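Local atomic coordinates of 3-keto-5-aminohexanoate cleavage enzyme (Ralstonia eutropha, PDB entry 3C6C), a protein that probably acts as a metal-dependent 3-keto-5-aminohexanoate cleavage enzyme, built on a TIM barrel and here carrying nickel. Residues A62-I67 and D97-L102; V24-A29 and V264-E269; C139-A144 and L179-E184. One frame throughout, in Å; residues are numbered along the deposited sequence.

How the interactions relate
Interactions 1, 2 and 3 are parallel strand pairings in one TIM barrel. All three are largely buried, but interaction 3 reaches the surface at its start, where Leu140 and Gly180 are exposed. Interactions 1 and 2 are adjacent: strands 64-70 and 23-29 are neighbours, and both contacts reach the nickel ion, through His66 and Glu269 respectively. Interaction 3 lies on the other side of interaction 1, since strand 99-103 pairs with strand 143-147. Their chemistry differs accordingly. Apolar groups face the surrounding helices in all three, but on the barrel interior interactions 1 and 2 turn to metal ligands and an arginine, while interaction 3 contributes Glu184, which bonds weakly to Asn101 of interaction 1.

Interaction 1 (A62-I67 and D97-L102); sequences ASVAHI and DIVLNL. With NI (nickel (II) ion), chain B.
Ile67 lies alongside Leu102, both side chains pointing the same way, with Leu102 CD2 against Ile67 CB at 3.7 Å. The far end of the isoleucine, CD1, also meets Leu100 CD2 at 3.8 Å, so Ile67 is shared between two leucines on the face that turns to helices 47-60 and 81-92. Nearer the start of the strands Ile98 continues this close packing: with CG1 anti to the backbone N (chi1 -170°), its CD1 reaches the methyls of both Ala62 and Ala65. The two strands are parallel staves of a TIM barrel, joined by alternating backbone bonds such as Ala65 N to Val99 O (2.9 Å) and Ile67 N to Asn101 O (2.9 Å). The face carrying Val64, His66, Val99 and Asn101 looks into the barrel and becomes more polar toward the C-terminal ends of the strands. Val64 CG1 still touches Asn101 CB at 3.7 Å, but beyond it a weak hydrogen bond, His66 ND1 to Asn101 OD1 (3.3 Å), meets the imidazole at its edge, with ring and amide planes 77° apart. Ser145 OG also bonds to OD1. On the metal and water side, His66 NE2 binds nickel at 2.3 Å, and three waters, His68 and Glu269 complete the coordination.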
ATOM      1  N   ALA A  62      -1.954   5.200  32.123  1.00 17.99           N
ATOM      2  CA  ALA A  62      -2.526   4.056  31.387  1.00 16.41           C
ATOM      3  C   ALA A  62      -4.047   3.985  31.550  1.00 17.40           C
ATOM      4  O   ALA A  62      -4.593   4.239  32.623  1.00 17.30           O
ATOM      5  CB  ALA A  62      -1.864   2.735  31.780  1.00 18.17           C
ATOM      6  N   SER A  63      -4.693   3.616  30.454  1.00 17.99           N
ATOM      7  CA  SER A  63      -6.156   3.503  30.381  1.00 15.66           C
ATOM      8  C   SER A  63      -6.637   2.139  30.891  1.00 17.87           C
ATOM      9  O   SER A  63      -7.698   2.019  31.499  1.00 17.63           O
ATOM     10  CB  SER A  63      -6.663   3.665  28.939  1.00 17.08           C
ATOM     11  OG  SER A  63      -5.941   4.655  28.206  1.00 16.04           O
ATOM     12  N   VAL A  64      -5.839   1.135  30.556  1.00 16.97           N
ATOM     13  CA  VAL A  64      -6.136  -0.275  30.752  1.00 17.15           C
ATOM     14  C   VAL A  64      -4.876  -1.012  31.220  1.00 16.46           C
ATOM     15  O   VAL A  64      -3.756  -0.688  30.778  1.00 17.33           O
ATOM     16  CB  VAL A  64      -6.658  -0.945  29.409  1.00 19.06           C
ATOM     17  CG1 VAL A  64      -7.129  -2.392  29.651  1.00 19.05           C
ATOM     18  CG2 VAL A  64      -7.798  -0.110  28.740  1.00 15.81           C
ATOM     19  N   ALA A  65      -5.072  -2.001  32.087  1.00 16.07           N
ATOM     20  CA  ALA A  65      -4.019  -2.948  32.515  1.00 19.35           C
ATOM     21  C   ALA A  65      -4.343  -4.350  32.009  1.00 17.91           C
ATOM     22  O   ALA A  65      -5.418  -4.887  32.309  1.00 17.98           O
ATOM     23  CB  ALA A  65      -3.861  -2.971  34.052  1.00 19.13           C
ATOM     24  N   HIS A  66      -3.408  -4.901  31.255  1.00 17.52           N
ATOM     25  CA  HIS A  66      -3.474  -6.294  30.790  1.00 19.25           C
ATOM     26  C   HIS A  66      -2.655  -7.171  31.729  1.00 17.14           C
ATOM     27  O   HIS A  66      -1.461  -6.975  31.943  1.00 16.80           O
ATOM     28  CB  HIS A  66      -3.025  -6.421  29.335  1.00 17.97           C
ATOM     29  CG  HIS A  66      -3.005  -7.828  28.826  1.00 19.73           C
ATOM     30  ND1 HIS A  66      -4.151  -8.535  28.516  1.00 20.93           N
ATOM     31  CD2 HIS A  66      -1.974  -8.687  28.641  1.00 17.68           C
ATOM     32  CE1 HIS A  66      -3.813  -9.746  28.092  1.00 20.90           C
ATOM     33  NE2 HIS A  66      -2.496  -9.860  28.157  1.00 19.97           N
ATOM     34  N   ILE A  67      -3.357  -8.139  32.310  1.00 16.84           N
ATOM     35  CA  ILE A  67      -2.891  -8.919  33.453  1.00 17.62           C
ATOM     36  C   ILE A  67      -2.786 -10.425  33.177  1.00 14.66           C
ATOM     37  O   ILE A  67      -3.704 -11.062  32.638  1.00 15.06           O
ATOM     38  CB  ILE A  67      -3.884  -8.707  34.639  1.00 19.23           C
ATOM     39  CG1 ILE A  67      -3.837  -7.263  35.132  1.00 19.52           C
ATOM     40  CG2 ILE A  67      -3.650  -9.723  35.776  1.00 17.74           C
ATOM     41  CD1 ILE A  67      -5.132  -6.876  35.877  1.00 18.41           C
ATOM     42  N   ASP A  97      -8.156   3.741  39.912  1.00 20.93           N
ATOM     43  CA  ASP A  97      -8.976   3.107  38.859  1.00 20.42           C
ATOM     44  C   ASP A  97      -8.194   2.930  37.568  1.00 19.54           C
ATOM     45  O   ASP A  97      -7.335   3.743  37.185  1.00 22.50           O
ATOM     46  CB  ASP A  97     -10.232   3.919  38.593  1.00 21.88           C
ATOM     47  CG  ASP A  97     -11.119   3.309  37.526  1.00 25.05           C
ATOM     48  OD1 ASP A  97     -11.505   2.112  37.641  1.00 22.13           O
ATOM     49  OD2 ASP A  97     -11.486   4.056  36.603  1.00 25.41           O
ATOM     50  N   ILE A  98      -8.501   1.811  36.947  1.00 18.45           N
ATOM     51  CA  ILE A  98      -7.981   1.410  35.623  1.00 19.72           C
ATOM     52  C   ILE A  98      -8.878   0.270  35.099  1.00 19.99           C
ATOM     53  O   ILE A  98      -9.366  -0.564  35.887  1.00 20.11           O
ATOM     54  CB  ILE A  98      -6.465   1.014  35.706  1.00 17.77           C
ATOM     55  CG1 ILE A  98      -5.858   0.838  34.296  1.00 18.40           C
ATOM     56  CG2 ILE A  98      -6.256  -0.234  36.607  1.00 17.95           C
ATOM     57  CD1 ILE A  98      -4.329   0.921  34.262  1.00 17.39           C
ATOM     58  N   VAL A  99      -9.106   0.248  33.790  1.00 18.02           N
ATOM     59  CA  VAL A  99      -9.891  -0.827  33.147  1.00 16.65           C
ATOM     60  C   VAL A  99      -9.014  -2.080  33.224  1.00 16.56           C
ATOM     61  O   VAL A  99      -7.823  -2.013  32.957  1.00 17.86           O
ATOM     62  CB  VAL A  99     -10.282  -0.500  31.677  1.00 15.49           C
ATOM     63  CG1 VAL A  99     -11.068  -1.669  31.028  1.00 19.02           C
ATOM     64  CG2 VAL A  99     -11.075   0.818  31.620  1.00 16.74           C
ATOM     65  N   LEU A 100      -9.625  -3.189  33.636  1.00 19.57           N
ATOM     66  CA  LEU A 100      -8.927  -4.476  33.715  1.00 19.94           C
ATOM     67  C   LEU A 100      -9.201  -5.363  32.504  1.00 18.93           C
ATOM     68  O   LEU A 100     -10.331  -5.556  32.084  1.00 18.80           O
ATOM     69  CB  LEU A 100      -9.302  -5.236  34.987  1.00 18.12           C
ATOM     70  CG  LEU A 100      -9.105  -4.527  36.312  1.00 20.63           C
ATOM     71  CD1 LEU A 100      -9.542  -5.403  37.476  1.00 23.12           C
ATOM     72  CD2 LEU A 100      -7.668  -4.056  36.427  1.00 19.55           C
ATOM     73  N   ASN A 101      -8.101  -5.867  31.965  1.00 17.30           N
ATOM     74  CA  ASN A 101      -8.073  -6.802  30.817  1.00 15.94           C
ATOM     75  C   ASN A 101      -7.283  -8.046  31.239  1.00 17.00           C
ATOM     76  O   ASN A 101      -6.051  -8.039  31.354  1.00 17.01           O
ATOM     77  CB  ASN A 101      -7.479  -6.089  29.583  1.00 15.25           C
ATOM     78  CG  ASN A 101      -7.257  -7.021  28.373  1.00 18.21           C
ATOM     79  OD1 ASN A 101      -7.413  -8.232  28.458  1.00 20.85           O
ATOM     80  ND2 ASN A 101      -6.850  -6.436  27.239  1.00 17.57           N
ATOM     81  N   LEU A 102      -8.012  -9.104  31.547  1.00 16.63           N
ATOM     82  CA  LEU A 102      -7.371 -10.349  31.957  1.00 17.70           C
ATOM     83  C   LEU A 102      -7.085 -11.231  30.759  1.00 17.42           C
ATOM     84  O   LEU A 102      -7.902 -11.385  29.857  1.00 18.31           O
ATOM     85  CB  LEU A 102      -8.230 -11.143  32.954  1.00 13.95           C
ATOM     86  CG  LEU A 102      -8.564 -10.485  34.293  1.00 15.97           C
ATOM     87  CD1 LEU A 102      -9.293 -11.508  35.210  1.00 17.51           C
ATOM     88  CD2 LEU A 102      -7.368  -9.783  34.946  1.00 21.15           C
TER
HETATM   89 NI    NI B 298      -1.052 -11.364  27.288  0.70 21.29          NI
HETATM   90  O   HOH W   1       0.147 -12.890  26.277  1.00 33.59           O
HETATM   91  O   HOH W   2      -2.673 -12.549  26.668  1.00 24.14           O
HETATM   92  O   HOH W   3      -1.386 -10.605  25.040  1.00 24.33           O

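Interaction 2 (V24-A29 and V264-E269); sequences VILTCA and VRVGLE. With NI (nickel (II) ion), chain B.
Arg265 and Ala29 meet where the first and eighth strands of the TIM barrel run side by side and close the cylinder. The arginine leaves its strand with CG anti to the backbone N (chi1 159°) and stays extended as far as NE. Its CB and CG pass the carbonyl of Thr27, CB lying 3.7 Å from Thr27 O. Beyond CD, Arg265 NE comes to 3.5 Å from Ala29 CB, and the guanidinium slides beneath that methyl, which sits over one face, 3.4 Å above the plane and toward its rim. At the tip NE forms a salt bridge with Asp270, NH1 donates to a nickel-bound water at 3.1 Å, and NH2 forms a salt bridge with Glu269 OE2 (3.1 Å), its hydrogen bond weak because it is bent (133°). The same OE2 binds nickel at 2.2 Å, so Arg265 is a second-shell residue to the metal, holding both a carboxylate and a water ligand. The backbone of Ala29 also holds the metal ligand: Ala29 O accepts from Glu269 N at 3.0 Å. On the other face Leu26 CG packs against Val264 CG2 at 3.8 Å. That face is covered by helix 282-295 over Leu26 and Cys28 and by helix 250-260 over Val264 and Val266; strand 64-70 flanks strand 23-29 on the side away from strand 264-266.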
ATOM      1  N   VAL A  24      -6.189   8.514  22.697  1.00 19.50           N
ATOM      2  CA  VAL A  24      -5.631   7.205  22.397  1.00 17.61           C
ATOM      3  C   VAL A  24      -5.687   6.312  23.629  1.00 17.93           C
ATOM      4  O   VAL A  24      -5.229   6.692  24.708  1.00 16.65           O
ATOM      5  CB  VAL A  24      -4.149   7.348  21.950  1.00 16.33           C
ATOM      6  CG1 VAL A  24      -3.485   5.969  21.704  1.00 15.09           C
ATOM      7  CG2 VAL A  24      -4.042   8.294  20.755  1.00 15.88           C
ATOM      8  N   ILE A  25      -6.289   5.137  23.478  1.00 17.24           N
ATOM      9  CA  ILE A  25      -6.346   4.161  24.585  1.00 16.00           C
ATOM     10  C   ILE A  25      -4.980   3.508  24.684  1.00 16.83           C
ATOM     11  O   ILE A  25      -4.444   3.001  23.704  1.00 17.84           O
ATOM     12  CB  ILE A  25      -7.448   3.083  24.411  1.00 16.91           C
ATOM     13  CG1 ILE A  25      -8.813   3.761  24.281  1.00 16.62           C
ATOM     14  CG2 ILE A  25      -7.406   2.090  25.583  1.00 15.80           C
ATOM     15  CD1 ILE A  25      -9.994   2.828  23.912  1.00 16.14           C
ATOM     16  N   LEU A  26      -4.433   3.553  25.891  1.00 15.82           N
ATOM     17  CA  LEU A  26      -3.137   2.906  26.184  1.00 15.94           C
ATOM     18  C   LEU A  26      -3.335   1.839  27.237  1.00 17.12           C
ATOM     19  O   LEU A  26      -3.819   2.093  28.371  1.00 17.24           O
ATOM     20  CB  LEU A  26      -2.110   3.929  26.657  1.00 16.00           C
ATOM     21  CG  LEU A  26      -0.608   3.515  26.908  1.00 17.55           C
ATOM     22  CD1 LEU A  26       0.275   4.774  27.021  1.00 26.21           C
ATOM     23  CD2 LEU A  26      -0.400   2.617  28.148  1.00 21.15           C
ATOM     24  N   THR A  27      -2.969   0.636  26.808  1.00 15.75           N
ATOM     25  CA  THR A  27      -2.939  -0.560  27.655  1.00 16.41           C
ATOM     26  C   THR A  27      -1.504  -0.858  28.073  1.00 16.83           C
ATOM     27  O   THR A  27      -0.567  -0.828  27.268  1.00 17.71           O
ATOM     28  CB  THR A  27      -3.525  -1.784  26.945  1.00 19.37           C
ATOM     29  OG1 THR A  27      -4.861  -1.509  26.588  1.00 18.28           O
ATOM     30  CG2 THR A  27      -3.479  -3.060  27.846  1.00 21.04           C
ATOM     31  N   CYS A  28      -1.346  -1.097  29.361  1.00 16.56           N
ATOM     32  CA  CYS A  28      -0.081  -1.592  29.904  1.00 15.01           C
ATOM     33  C   CYS A  28      -0.182  -3.043  30.301  1.00 17.99           C
ATOM     34  O   CYS A  28      -0.984  -3.407  31.172  1.00 16.79           O
ATOM     35  CB  CYS A  28       0.395  -0.773  31.079  1.00 15.53           C
ATOM     36  SG  CYS A  28       2.092  -1.131  31.586  1.00 19.77           S
ATOM     37  N   ALA A  29       0.590  -3.845  29.575  1.00 16.08           N
ATOM     38  CA  ALA A  29       0.707  -5.294  29.761  1.00 16.39           C
ATOM     39  C   ALA A  29       1.831  -5.508  30.756  1.00 16.11           C
ATOM     40  O   ALA A  29       2.995  -5.463  30.415  1.00 16.36           O
ATOM     41  CB  ALA A  29       1.002  -6.007  28.425  1.00 15.23           C
ATOM     42  N   VAL A 264      -2.993   1.686  21.533  1.00 16.24           N
ATOM     43  CA  VAL A 264      -1.620   1.264  21.782  1.00 15.67           C
ATOM     44  C   VAL A 264      -1.442   0.445  23.043  1.00 16.57           C
ATOM     45  O   VAL A 264      -2.298   0.402  23.907  1.00 15.23           O
ATOM     46  CB  VAL A 264      -0.637   2.487  21.815  1.00 16.00           C
ATOM     47  CG1 VAL A 264      -0.859   3.362  20.553  1.00 17.01           C
ATOM     48  CG2 VAL A 264      -0.775   3.304  23.087  1.00 14.56           C
ATOM     49  N   ARG A 265      -0.272  -0.199  23.111  1.00 14.89           N
ATOM     50  CA  ARG A 265       0.090  -1.065  24.221  1.00 16.79           C
ATOM     51  C   ARG A 265       1.603  -1.041  24.425  1.00 17.62           C
ATOM     52  O   ARG A 265       2.389  -1.093  23.470  1.00 17.65           O
ATOM     53  CB  ARG A 265      -0.444  -2.487  23.973  1.00 16.64           C
ATOM     54  CG  ARG A 265       0.234  -3.590  24.749  1.00 17.65           C
ATOM     55  CD  ARG A 265      -0.519  -4.880  24.701  1.00 18.65           C
ATOM     56  NE  ARG A 265       0.363  -6.018  24.944  1.00 17.11           N
ATOM     57  CZ  ARG A 265      -0.039  -7.240  25.226  1.00 15.94           C
ATOM     58  NH1 ARG A 265      -1.334  -7.502  25.344  1.00 19.45           N
ATOM     59  NH2 ARG A 265       0.844  -8.199  25.344  1.00 18.47           N
ATOM     60  N   VAL A 266       1.961  -0.911  25.691  1.00 15.48           N
ATOM     61  CA  VAL A 266       3.314  -1.117  26.169  1.00 16.57           C
ATOM     62  C   VAL A 266       3.314  -2.008  27.397  1.00 16.74           C
ATOM     63  O   VAL A 266       2.272  -2.519  27.797  1.00 17.54           O
ATOM     64  CB  VAL A 266       4.052   0.242  26.436  1.00 19.12           C
ATOM     65  CG1 VAL A 266       4.137   1.080  25.125  1.00 14.94           C
ATOM     66  CG2 VAL A 266       3.436   1.067  27.582  1.00 15.90           C
ATOM     67  N   GLY A 267       4.500  -2.196  27.977  1.00 17.43           N
ATOM     68  CA  GLY A 267       4.629  -3.014  29.185  1.00 17.00           C
ATOM     69  C   GLY A 267       5.705  -4.069  29.175  1.00 16.69           C
ATOM     70  O   GLY A 267       6.183  -4.483  28.139  1.00 17.56           O
ATOM     71  N   LEU A 268       6.017  -4.540  30.382  1.00 17.12           N
ATOM     72  CA  LEU A 268       7.071  -5.534  30.592  1.00 16.47           C
ATOM     73  C   LEU A 268       6.731  -6.914  30.009  1.00 17.32           C
ATOM     74  O   LEU A 268       7.620  -7.747  29.833  1.00 17.99           O
ATOM     75  CB  LEU A 268       7.425  -5.645  32.082  1.00 16.12           C
ATOM     76  CG  LEU A 268       8.027  -4.401  32.728  1.00 16.02           C
ATOM     77  CD1 LEU A 268       8.244  -4.668  34.223  1.00 15.16           C
ATOM     78  CD2 LEU A 268       9.322  -4.025  32.023  1.00 17.92           C
ATOM     79  N   GLU A 269       5.443  -7.141  29.730  1.00 17.80           N
ATOM     80  CA  GLU A 269       5.015  -8.360  29.049  1.00 16.39           C
ATOM     81  C   GLU A 269       5.703  -8.469  27.687  1.00 18.75           C
ATOM     82  O   GLU A 269       6.029  -9.561  27.208  1.00 17.98           O
ATOM     83  CB  GLU A 269       3.483  -8.406  28.874  1.00 17.18           C
ATOM     84  CG  GLU A 269       3.017  -9.552  28.002  1.00 16.93           C
ATOM     85  CD  GLU A 269       1.537  -9.861  28.179  1.00 21.47           C
ATOM     86  OE1 GLU A 269       0.915  -9.396  29.156  1.00 20.92           O
ATOM     87  OE2 GLU A 269       0.996 -10.569  27.320  1.00 20.76           O
TER
HETATM   88 NI    NI B 298      -1.052 -11.364  27.288  0.70 21.29          NI
HETATM   89  O   HOH W   4      -4.909  -0.555  23.960  1.00 14.74           O
HETATM   90  O   HOH W   3      -1.386 -10.605  25.040  1.00 24.33           O
HETATM   91  O   HOH W   1       0.147 -12.890  26.277  1.00 33.59           O
HETATM   92  O   HOH W   2      -2.673 -12.549  26.668  1.00 24.14           O

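Interaction 3 (C139-A144 and L179-E184); sequences CLPEIA and LGIKPE. With EDO (1,2-ethanediol), chain E.
Ile181 spans the opposing segment from Pro141 to Ala144. Its CG1 lies 3.4 Å from Pro141 O, and CD1 continues to the ring of Pro141 at CD. CG2, anti to the backbone N as chi1 of -58° requires, turns the other way to meet Ala144 CB at 3.8 Å. Next to it run the backbone bonds of a parallel pair, Lys182 N to Glu142 O (2.9 Å), then Ala144 N to Lys182 O and Glu184 N to Ala144 O. Glu142 O accepts a second bond, from a water that also donates to Gly180 O and so links the two segments just before the strands begin. Farther back, both segments leave helices with positive phi, at Leu140 and, in a Schellman motif, at Gly180. Here the side chains of Leu140 and Leu179 cross at about a right angle, their CD2 atoms in contact, and O2 of a 1,2-ethanediol, probably from the crystallisation liquor, donates to Leu179 O at 3.1 Å. The charged ends look outside the pair: Glu142 forms a salt bridge with Arg307, Lys182 NZ bonds to Val208 O, and Glu184 OE1 bonds weakly to Ser145. Strands 143-147 and 182-187 are consecutive barrel strands, flanked by strands 99-103 and 210-214, with Leu136 of helix 134-139 and Phe176 of helix 166-179 packed on the face of Ala144.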
ATOM      1  N   CYS A 139     -13.634 -13.151  38.545  1.00 16.55           N
ATOM      2  CA  CYS A 139     -13.073 -11.798  38.607  1.00 17.85           C
ATOM      3  C   CYS A 139     -13.900 -10.738  37.893  1.00 18.93           C
ATOM      4  O   CYS A 139     -13.836  -9.566  38.240  1.00 19.65           O
ATOM      5  CB  CYS A 139     -11.656 -11.772  38.030  1.00 18.50           C
ATOM      6  SG  CYS A 139     -10.432 -12.738  38.943  1.00 20.58           S
ATOM      7  N   LEU A 140     -14.639 -11.168  36.873  1.00 18.46           N
ATOM      8  CA  LEU A 140     -15.498 -10.279  36.087  1.00 18.69           C
ATOM      9  C   LEU A 140     -14.808  -8.969  35.659  1.00 19.74           C
ATOM     10  O   LEU A 140     -15.291  -7.877  35.944  1.00 18.50           O
ATOM     11  CB  LEU A 140     -16.793  -9.983  36.847  1.00 18.97           C
ATOM     12  CG  LEU A 140     -17.715 -11.203  37.039  1.00 20.79           C
ATOM     13  CD1 LEU A 140     -18.928 -10.825  37.872  1.00 24.93           C
ATOM     14  CD2 LEU A 140     -18.125 -11.797  35.669  1.00 20.89           C
ATOM     15  N   PRO A 141     -13.670  -9.069  34.938  1.00 16.30           N
ATOM     16  CA  PRO A 141     -13.028  -7.885  34.390  1.00 17.84           C
ATOM     17  C   PRO A 141     -13.874  -7.287  33.279  1.00 17.88           C
ATOM     18  O   PRO A 141     -14.776  -7.939  32.760  1.00 18.06           O
ATOM     19  CB  PRO A 141     -11.742  -8.443  33.781  1.00 12.99           C
ATOM     20  CG  PRO A 141     -12.110  -9.811  33.377  1.00 14.87           C
ATOM     21  CD  PRO A 141     -13.029 -10.312  34.454  1.00 17.86           C
ATOM     22  N   GLU A 142     -13.585  -6.055  32.895  1.00 17.33           N
ATOM     23  CA  GLU A 142     -14.361  -5.420  31.805  1.00 18.16           C
ATOM     24  C   GLU A 142     -13.982  -6.034  30.468  1.00 18.23           C
ATOM     25  O   GLU A 142     -14.786  -6.144  29.555  1.00 17.59           O
ATOM     26  CB  GLU A 142     -14.189  -3.892  31.769  1.00 18.01           C
ATOM     27  CG  GLU A 142     -15.026  -3.245  32.866  1.00 18.90           C
ATOM     28  CD  GLU A 142     -14.634  -1.824  33.153  1.00 19.78           C
ATOM     29  OE1 GLU A 142     -13.556  -1.597  33.755  1.00 21.24           O
ATOM     30  OE2 GLU A 142     -15.454  -0.936  32.822  1.00 22.12           O
ATOM     31  N   ILE A 143     -12.734  -6.447  30.398  1.00 18.03           N
ATOM     32  CA  ILE A 143     -12.147  -6.952  29.144  1.00 16.72           C
ATOM     33  C   ILE A 143     -11.370  -8.222  29.417  1.00 16.43           C
ATOM     34  O   ILE A 143     -10.845  -8.409  30.499  1.00 18.71           O
ATOM     35  CB  ILE A 143     -11.208  -5.894  28.499  1.00 16.65           C
ATOM     36  CG1 ILE A 143     -11.959  -4.594  28.183  1.00 18.95           C
ATOM     37  CG2 ILE A 143     -10.505  -6.443  27.265  1.00 15.99           C
ATOM     38  CD1 ILE A 143     -11.041  -3.451  27.780  1.00 17.30           C
ATOM     39  N   ALA A 144     -11.352  -9.119  28.446  1.00 16.73           N
ATOM     40  CA  ALA A 144     -10.419 -10.276  28.468  1.00 15.40           C
ATOM     41  C   ALA A 144      -9.904 -10.568  27.071  1.00 18.11           C
ATOM     42  O   ALA A 144     -10.599 -10.347  26.083  1.00 19.00           O
ATOM     43  CB  ALA A 144     -11.069 -11.528  29.087  1.00 16.25           C
ATOM     44  N   LEU A 179     -21.237 -13.351  30.386  1.00 19.35           N
ATOM     45  CA  LEU A 179     -20.573 -12.826  31.594  1.00 21.93           C
ATOM     46  C   LEU A 179     -20.463 -11.306  31.569  1.00 20.99           C
ATOM     47  O   LEU A 179     -20.092 -10.668  32.559  1.00 21.02           O
ATOM     48  CB  LEU A 179     -19.151 -13.404  31.741  1.00 21.01           C
ATOM     49  CG  LEU A 179     -19.064 -14.887  32.159  1.00 21.64           C
ATOM     50  CD1 LEU A 179     -17.630 -15.389  31.972  1.00 21.42           C
ATOM     51  CD2 LEU A 179     -19.581 -15.115  33.593  1.00 19.90           C
ATOM     52  N   GLY A 180     -20.744 -10.737  30.410  1.00 22.31           N
ATOM     53  CA  GLY A 180     -20.675  -9.272  30.224  1.00 21.03           C
ATOM     54  C   GLY A 180     -19.269  -8.716  30.076  1.00 21.45           C
ATOM     55  O   GLY A 180     -19.004  -7.552  30.362  1.00 22.94           O
ATOM     56  N   ILE A 181     -18.384  -9.570  29.595  1.00 21.21           N
ATOM     57  CA  ILE A 181     -16.975  -9.238  29.388  1.00 18.80           C
ATOM     58  C   ILE A 181     -16.725  -9.018  27.894  1.00 17.92           C
ATOM     59  O   ILE A 181     -17.139  -9.825  27.052  1.00 18.95           O
ATOM     60  CB  ILE A 181     -16.057 -10.375  29.930  1.00 18.49           C
ATOM     61  CG1 ILE A 181     -16.313 -10.646  31.425  1.00 18.67           C
ATOM     62  CG2 ILE A 181     -14.596 -10.101  29.648  1.00 20.43           C
ATOM     63  CD1 ILE A 181     -15.625 -11.919  31.939  1.00 18.33           C
ATOM     64  N   LYS A 182     -16.024  -7.930  27.581  1.00 19.46           N
ATOM     65  CA  LYS A 182     -15.711  -7.597  26.183  1.00 20.03           C
ATOM     66  C   LYS A 182     -14.429  -8.299  25.760  1.00 18.84           C
ATOM     67  O   LYS A 182     -13.387  -8.143  26.419  1.00 19.05           O
ATOM     68  CB  LYS A 182     -15.618  -6.075  25.969  1.00 19.55           C
ATOM     69  CG  LYS A 182     -15.432  -5.677  24.515  1.00 25.17           C
ATOM     70  CD  LYS A 182     -15.508  -4.152  24.290  1.00 30.02           C
ATOM     71  CE  LYS A 182     -16.872  -3.616  24.397  1.00 23.82           C
ATOM     72  NZ  LYS A 182     -17.813  -4.216  23.400  1.00 20.64           N
ATOM     73  N   PRO A 183     -14.489  -9.116  24.689  1.00 19.93           N
ATOM     74  CA  PRO A 183     -13.217  -9.662  24.232  1.00 18.31           C
ATOM     75  C   PRO A 183     -12.374  -8.673  23.451  1.00 18.09           C
ATOM     76  O   PRO A 183     -12.883  -7.866  22.657  1.00 18.84           O
ATOM     77  CB  PRO A 183     -13.644 -10.802  23.298  1.00 20.14           C
ATOM     78  CG  PRO A 183     -14.960 -10.322  22.709  1.00 18.96           C
ATOM     79  CD  PRO A 183     -15.621  -9.548  23.831  1.00 21.51           C
ATOM     80  N   GLU A 184     -11.078  -8.741  23.734  1.00 17.01           N
ATOM     81  CA  GLU A 184     -10.032  -8.184  22.878  1.00 17.12           C
ATOM     82  C   GLU A 184      -9.529  -9.286  21.965  1.00 17.09           C
ATOM     83  O   GLU A 184      -8.861 -10.240  22.380  1.00 18.35           O
ATOM     84  CB  GLU A 184      -8.895  -7.582  23.701  1.00 17.42           C
ATOM     85  CG  GLU A 184      -7.905  -6.792  22.860  1.00 19.17           C
ATOM     86  CD  GLU A 184      -6.813  -6.195  23.712  1.00 20.46           C
ATOM     87  OE1 GLU A 184      -6.043  -6.985  24.327  1.00 17.58           O
ATOM     88  OE2 GLU A 184      -6.725  -4.946  23.740  1.00 21.79           O
TER
HETATM   89  C1  EDO E 301     -17.659  -6.478  33.467  1.00 37.36           C
HETATM   90  O1  EDO E 301     -17.791  -5.793  34.714  1.00 48.79           O
HETATM   91  C2  EDO E 301     -18.009  -7.949  33.612  1.00 43.67           C
HETATM   92  O2  EDO E 301     -19.359  -8.089  34.064  1.00 44.93           O
HETATM   93  O   HOH W   5     -17.433  -5.363  29.890  1.00 21.35           O